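Local coordinates for hemin ABC transporter, periplasmic hemin-binding protein HutB (Vibrio cholerae, PDB 5KHL), which probably binds heme in the periplasm and hands it to the membrane components of a heme-uptake ABC transporter, at residues Q135-A140 against K257-A262; Q142-E147 against R264-L269. All blocks are in the same frame, centred on the assembly; numbering follows the deposited sequence.

Contact 1: residues Q135-A140 against K257-A262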
loop_
_atom_site.group_PDB
_atom_site.type_symbol
_atom_site.label_atom_id
_atom_site.label_comp_id
_atom_site.label_asym_id
_atom_site.label_seq_id
_atom_site.Cartn_x
_atom_site.Cartn_y
_atom_site.Cartn_z
ATOM N N GLN A 135 15.224 -1.107 6.552
ATOM C CA GLN A 135 15.449 -0.469 7.847
ATOM C C GLN A 135 16.239 0.832 7.696
ATOM O O GLN A 135 15.867 1.847 8.277
ATOM C CB GLN A 135 16.161 -1.422 8.816
ATOM C CG GLN A 135 15.678 -1.255 10.247
ATOM C CD GLN A 135 14.260 -1.788 10.461
ATOM O OE1 GLN A 135 14.016 -2.983 10.324
ATOM N NE2 GLN A 135 13.329 -0.903 10.809
ATOM N N GLN A 136 17.309 0.811 6.905
ATOM C CA GLN A 136 18.027 2.048 6.555
ATOM C C GLN A 136 17.110 3.173 6.060
ATOM O O GLN A 136 17.224 4.301 6.542
ATOM C CB GLN A 136 19.082 1.790 5.475
ATOM C CG GLN A 136 20.205 0.857 5.851
ATOM C CD GLN A 136 21.292 0.825 4.797
ATOM O OE1 GLN A 136 22.122 -0.093 4.758
ATOM N NE2 GLN A 136 21.297 1.839 3.931
ATOM N N GLN A 137 16.224 2.889 5.093
ATOM C CA GLN A 137 15.304 3.929 4.612
ATOM C C GLN A 137 14.446 4.457 5.739
ATOM O O GLN A 137 14.156 5.651 5.792
ATOM C CB GLN A 137 14.386 3.418 3.515
ATOM C CG GLN A 137 15.044 3.064 2.226
ATOM C CD GLN A 137 14.058 2.417 1.279
ATOM O OE1 GLN A 137 13.134 3.060 0.781
ATOM N NE2 GLN A 137 14.236 1.127 1.040
ATOM N N ILE A 138 14.031 3.548 6.623
ATOM C CA ILE A 138 13.125 3.890 7.703
ATOM C C ILE A 138 13.856 4.767 8.697
ATOM O O ILE A 138 13.312 5.753 9.178
ATOM C CB ILE A 138 12.553 2.636 8.381
ATOM C CG1 ILE A 138 11.622 1.909 7.390
ATOM C CG2 ILE A 138 11.853 3.004 9.679
ATOM C CD1 ILE A 138 10.648 0.911 7.982
ATOM N N ASN A 139 15.114 4.431 8.960
ATOM C CA ASN A 139 15.964 5.230 9.845
ATOM C C ASN A 139 16.278 6.591 9.225
ATOM O O ASN A 139 16.201 7.625 9.903
ATOM C CB ASN A 139 17.256 4.473 10.176
ATOM C CG ASN A 139 17.021 3.279 11.099
ATOM O OD1 ASN A 139 16.271 3.366 12.069
ATOM N ND2 ASN A 139 17.660 2.155 10.789
ATOM N N ALA A 140 16.611 6.584 7.934
ATOM C CA ALA A 140 16.792 7.829 7.175
ATOM C C ALA A 140 15.546 8.722 7.251
ATOM O O ALA A 140 15.664 9.926 7.490
ATOM C CB ALA A 140 17.142 7.530 5.726
ATOM N N LYS A 257 7.342 0.572 -2.138
ATOM C CA LYS A 257 6.719 1.766 -2.711
ATOM C C LYS A 257 6.256 2.751 -1.624
ATOM O O LYS A 257 6.399 3.960 -1.780
ATOM C CB LYS A 257 5.533 1.368 -3.598
ATOM C CG LYS A 257 5.023 2.474 -4.511
ATOM C CD LYS A 257 6.064 2.867 -5.560
ATOM C CE LYS A 257 5.981 4.360 -5.907
ATOM N NZ LYS A 257 4.669 4.745 -6.482
ATOM N N SER A 258 5.706 2.222 -0.531
ATOM C CA SER A 258 5.293 3.041 0.604
ATOM C C SER A 258 6.453 3.873 1.111
ATOM O O SER A 258 6.340 5.085 1.272
ATOM C CB SER A 258 4.755 2.181 1.741
ATOM O OG SER A 258 4.054 1.059 1.253
ATOM N N LEU A 259 7.576 3.209 1.352
ATOM C CA LEU A 259 8.789 3.869 1.805
ATOM C C LEU A 259 9.307 4.935 0.819
ATOM O O LEU A 259 9.747 6.010 1.235
ATOM C CB LEU A 259 9.875 2.818 2.060
ATOM C CG LEU A 259 9.587 1.741 3.114
ATOM C CD1 LEU A 259 10.881 1.142 3.605
ATOM C CD2 LEU A 259 8.793 2.309 4.285
ATOM N N GLN A 260 9.252 4.619 -0.477
ATOM C CA GLN A 260 9.660 5.526 -1.548
ATOM C C GLN A 260 8.755 6.768 -1.659
ATOM O O GLN A 260 9.247 7.883 -1.783
ATOM C CB GLN A 260 9.699 4.775 -2.898
ATOM C CG GLN A 260 10.870 5.162 -3.833
ATOM C CD GLN A 260 12.237 4.561 -3.433
ATOM O OE1 GLN A 260 12.326 3.423 -2.960
ATOM N NE2 GLN A 260 13.303 5.337 -3.630
ATOM N N GLU A 261 7.445 6.570 -1.616
ATOM C CA GLU A 261 6.501 7.689 -1.521
ATOM C C GLU A 261 6.717 8.524 -0.280
ATOM O O GLU A 261 6.670 9.745 -0.342
ATOM C CB GLU A 261 5.053 7.196 -1.506
ATOM C CG GLU A 261 4.558 6.731 -2.842
ATOM C CD GLU A 261 4.631 7.821 -3.874
ATOM O OE1 GLU A 261 3.592 8.464 -4.116
ATOM O OE2 GLU A 261 5.726 8.036 -4.437
ATOM N N ALA A 262 6.932 7.851 0.848
ATOM C CA ALA A 262 7.134 8.529 2.128
ATOM C C ALA A 262 8.309 9.489 2.046
ATOM O O ALA A 262 8.180 10.642 2.449
ATOM C CB ALA A 262 7.338 7.508 3.266
#
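Leu259 points toward helix 125-143 and meets Gln137 and Ile138 side by side. Its CD1 is the main apolar point of the contact. On one flank CG1 of Ile138 lies 3.9 Å from CD1 of Leu259. On another flank the stem of Gln137 passes the same methyl, with CD of Gln137 4.1 Å from CD1 of Leu259. The isoleucine gets there because CG1 sits beside its own backbone N (chi1 -68°), although its CB is not directed at the partner helix. Gln137 reaches further. Its chain is extended beyond CG and carries the amide past the leucine methyl to the root of that side chain. There OE1 of Gln137 is 3.5 Å from CB of Leu259. Gln260 starts out away from helix 125-143, and its chain bends about the CB-CG bond, which brings the amide round toward Gln137. The two amide planes are 46° apart. OE1 of Gln137 and OE1 of Gln260 are 3.8 Å apart and are not hydrogen-bonded. No hydrogen bond joins the segments, so their contact is by van der Waals touch. Leu178 of helix 171-178 packs on both Ile138 and Leu259. The axes of the two short segments come within 10.5 Å at their closest, at 26° to each other. The arrangement is that of the two-lobed periplasmic binding proteins in which one long helix spans the lobes. Here the spanning helix 125-143 rests on helix 256-269 of the C-terminal lobe.

Contact 2: residues Q142-E147 against R264-L269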
loop_
_atom_site.group_PDB
_atom_site.type_symbol
_atom_site.label_atom_id
_atom_site.label_comp_id
_atom_site.label_asym_id
_atom_site.label_seq_id
_atom_site.Cartn_x
_atom_site.Cartn_y
_atom_site.Cartn_z
ATOM N N GLN A 142 13.139 8.538 9.652
ATOM C CA GLN A 142 12.964 8.880 11.060
ATOM C C GLN A 142 14.017 9.901 11.501
ATOM O O GLN A 142 13.722 10.792 12.292
ATOM C CB GLN A 142 12.994 7.600 11.922
ATOM C CG GLN A 142 11.674 6.805 11.832
ATOM C CD GLN A 142 11.713 5.399 12.443
ATOM O OE1 GLN A 142 12.769 4.773 12.563
ATOM N NE2 GLN A 142 10.550 4.899 12.822
ATOM N N ALA A 143 15.222 9.809 10.938
ATOM C CA ALA A 143 16.274 10.782 11.232
ATOM C C ALA A 143 15.850 12.210 10.922
ATOM O O ALA A 143 16.285 13.139 11.589
ATOM C CB ALA A 143 17.555 10.448 10.467
ATOM N N LYS A 144 15.010 12.398 9.907
ATOM C CA LYS A 144 14.603 13.754 9.515
ATOM C C LYS A 144 13.386 14.256 10.297
ATOM O O LYS A 144 12.862 15.324 10.008
ATOM C CB LYS A 144 14.301 13.821 8.013
ATOM C CG LYS A 144 15.468 13.516 7.085
ATOM C CD LYS A 144 15.019 13.702 5.627
ATOM C CE LYS A 144 16.044 13.213 4.616
ATOM N NZ LYS A 144 16.828 14.353 4.060
ATOM N N ARG A 145 12.922 13.488 11.276
ATOM C CA ARG A 145 11.785 13.934 12.062
ATOM C C ARG A 145 12.153 15.080 12.991
ATOM O O ARG A 145 13.026 14.924 13.855
ATOM C CB ARG A 145 11.224 12.795 12.886
ATOM C CG ARG A 145 10.442 13.264 14.104
ATOM C CD ARG A 145 9.800 12.096 14.813
ATOM N NE ARG A 145 8.753 12.524 15.727
ATOM C CZ ARG A 145 7.457 12.295 15.538
ATOM N NH1 ARG A 145 7.043 11.638 14.461
ATOM N NH2 ARG A 145 6.572 12.721 16.432
ATOM N N PRO A 146 11.478 16.236 12.832
ATOM C CA PRO A 146 11.702 17.410 13.701
ATOM C C PRO A 146 11.105 17.268 15.108
ATOM O O PRO A 146 10.337 16.336 15.383
ATOM C CB PRO A 146 11.003 18.547 12.953
ATOM C CG PRO A 146 9.875 17.853 12.185
ATOM C CD PRO A 146 10.446 16.484 11.798
ATOM N N GLU A 147 11.479 18.208 15.980
ATOM C CA GLU A 147 10.932 18.349 17.333
ATOM C C GLU A 147 9.499 18.861 17.301
ATOM O O GLU A 147 8.689 18.554 18.192
ATOM C CB GLU A 147 11.792 19.307 18.165
ATOM C CG GLU A 147 13.066 19.789 17.474
ATOM C CD GLU A 147 12.817 20.783 16.343
ATOM O OE1 GLU A 147 12.659 20.335 15.184
ATOM O OE2 GLU A 147 12.797 22.007 16.611
ATOM N N ARG A 264 9.611 10.718 -0.727
ATOM C CA ARG A 264 9.250 11.725 -1.712
ATOM C C ARG A 264 8.331 12.773 -1.104
ATOM O O ARG A 264 8.463 13.952 -1.402
ATOM C CB ARG A 264 8.582 11.097 -2.936
ATOM C CG ARG A 264 8.288 12.132 -4.027
ATOM C CD ARG A 264 7.470 11.558 -5.167
ATOM N NE ARG A 264 6.183 11.057 -4.701
ATOM C CZ ARG A 264 5.093 11.800 -4.567
ATOM N NH1 ARG A 264 5.115 13.086 -4.875
ATOM N NH2 ARG A 264 3.980 11.252 -4.125
ATOM N N ILE A 265 7.419 12.356 -0.233
ATOM C CA ILE A 265 6.498 13.304 0.391
ATOM C C ILE A 265 7.152 14.074 1.554
ATOM O O ILE A 265 6.879 15.252 1.747
ATOM C CB ILE A 265 5.221 12.603 0.880
ATOM C CG1 ILE A 265 4.520 11.925 -0.296
ATOM C CG2 ILE A 265 4.246 13.616 1.512
ATOM C CD1 ILE A 265 3.517 10.903 0.110
ATOM N N GLN A 266 8.041 13.438 2.304
ATOM C CA GLN A 266 8.747 14.139 3.394
ATOM C C GLN A 266 9.560 15.320 2.866
ATOM O O GLN A 266 9.677 16.355 3.516
ATOM C CB GLN A 266 9.661 13.171 4.160
ATOM C CG GLN A 266 10.361 13.781 5.358
ATOM C CD GLN A 266 11.253 12.776 6.110
ATOM O OE1 GLN A 266 12.198 12.220 5.547
ATOM N NE2 GLN A 266 10.946 12.546 7.384
ATOM N N THR A 267 10.120 15.154 1.676
ATOM C CA THR A 267 10.865 16.208 1.024
ATOM C C THR A 267 9.930 17.387 0.722
ATOM O O THR A 267 10.343 18.553 0.735
ATOM C CB THR A 267 11.527 15.681 -0.279
ATOM O OG1 THR A 267 12.544 14.731 0.053
ATOM C CG2 THR A 267 12.146 16.809 -1.094
ATOM N N LEU A 268 8.661 17.085 0.460
ATOM C CA LEU A 268 7.674 18.143 0.193
ATOM C C LEU A 268 7.235 18.829 1.480
ATOM O O LEU A 268 7.010 20.047 1.490
ATOM C CB LEU A 268 6.457 17.575 -0.540
ATOM C CG LEU A 268 6.800 16.953 -1.896
ATOM C CD1 LEU A 268 5.632 16.168 -2.464
ATOM C CD2 LEU A 268 7.240 18.045 -2.865
ATOM N N LEU A 269 7.131 18.043 2.559
ATOM C CA LEU A 269 6.602 18.516 3.831
ATOM C C LEU A 269 7.655 19.275 4.639
ATOM O O LEU A 269 7.328 20.168 5.415
ATOM C CB LEU A 269 6.070 17.336 4.647
ATOM C CG LEU A 269 5.377 17.675 5.964
ATOM C CD1 LEU A 269 4.093 18.403 5.653
ATOM C CD2 LEU A 269 5.128 16.424 6.816
#
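Lys144 lays its aliphatic chain over one face of the Gln266 side-chain amide. CB of Lys144 points at the partner helix and stands above the amide group. CB of Lys144 is 3.6 Å from both OE1 and NE2 of Gln266. CG is set beside the lysine's own backbone N (chi1 -62°), and the chain then runs off past the oxygen. CG of Lys144 is 3.8 Å from OE1 of Gln266. CD makes the closest approach, with CD of Lys144 3.2 Å from OE1 of Gln266. CE is already leaving, at 4.1 Å between CE of Lys144 and OE1 of Gln266. The chain bends at its last torsion, and NZ lies beyond the amide. The glutamine itself is stretched out: its CG is anti to the backbone N (chi1 -176°). This carries the amide across to Leu141 of helix 125-143. Its NE2 donates to two backbone oxygens, those of Leu141 and Ile179. One amide thus ties helix 125-143 to the chain after helix 171-178. Nearby, N of Arg145 bonds to O of Gln142. The two bonds from NE2 define which end of the amide is oxygen and hold its plane, while the lysine methylenes cover one face. The contact therefore combines a buried, anchored amide with a greasy lid from a solvent-exposed lysine. No hydrogen bond crosses between the segments: backbone oxygens elsewhere satisfy the amide NE2, and the lysine gives only its methylenes.

How the contacts relate
Both contacts join helix 125-143, or the loop just after it, to helix 256-269, and their centres are 11 Å apart. The centre of contact 1 is about 13 Å from the centre of the chain and that of contact 2 about 19 Å. Both are partly buried, but two of the four touching residues are buried in contact 1, against one of three in contact 2. In contact 1 two buried aliphatic residues meet beside a pair of glutamines. In contact 2 a lysine chain at the surface covers a buried amide. Neither has a hydrogen bond between its segments, but Gln266 bonds to Leu141, which lies between segments 135-140 and 142-147.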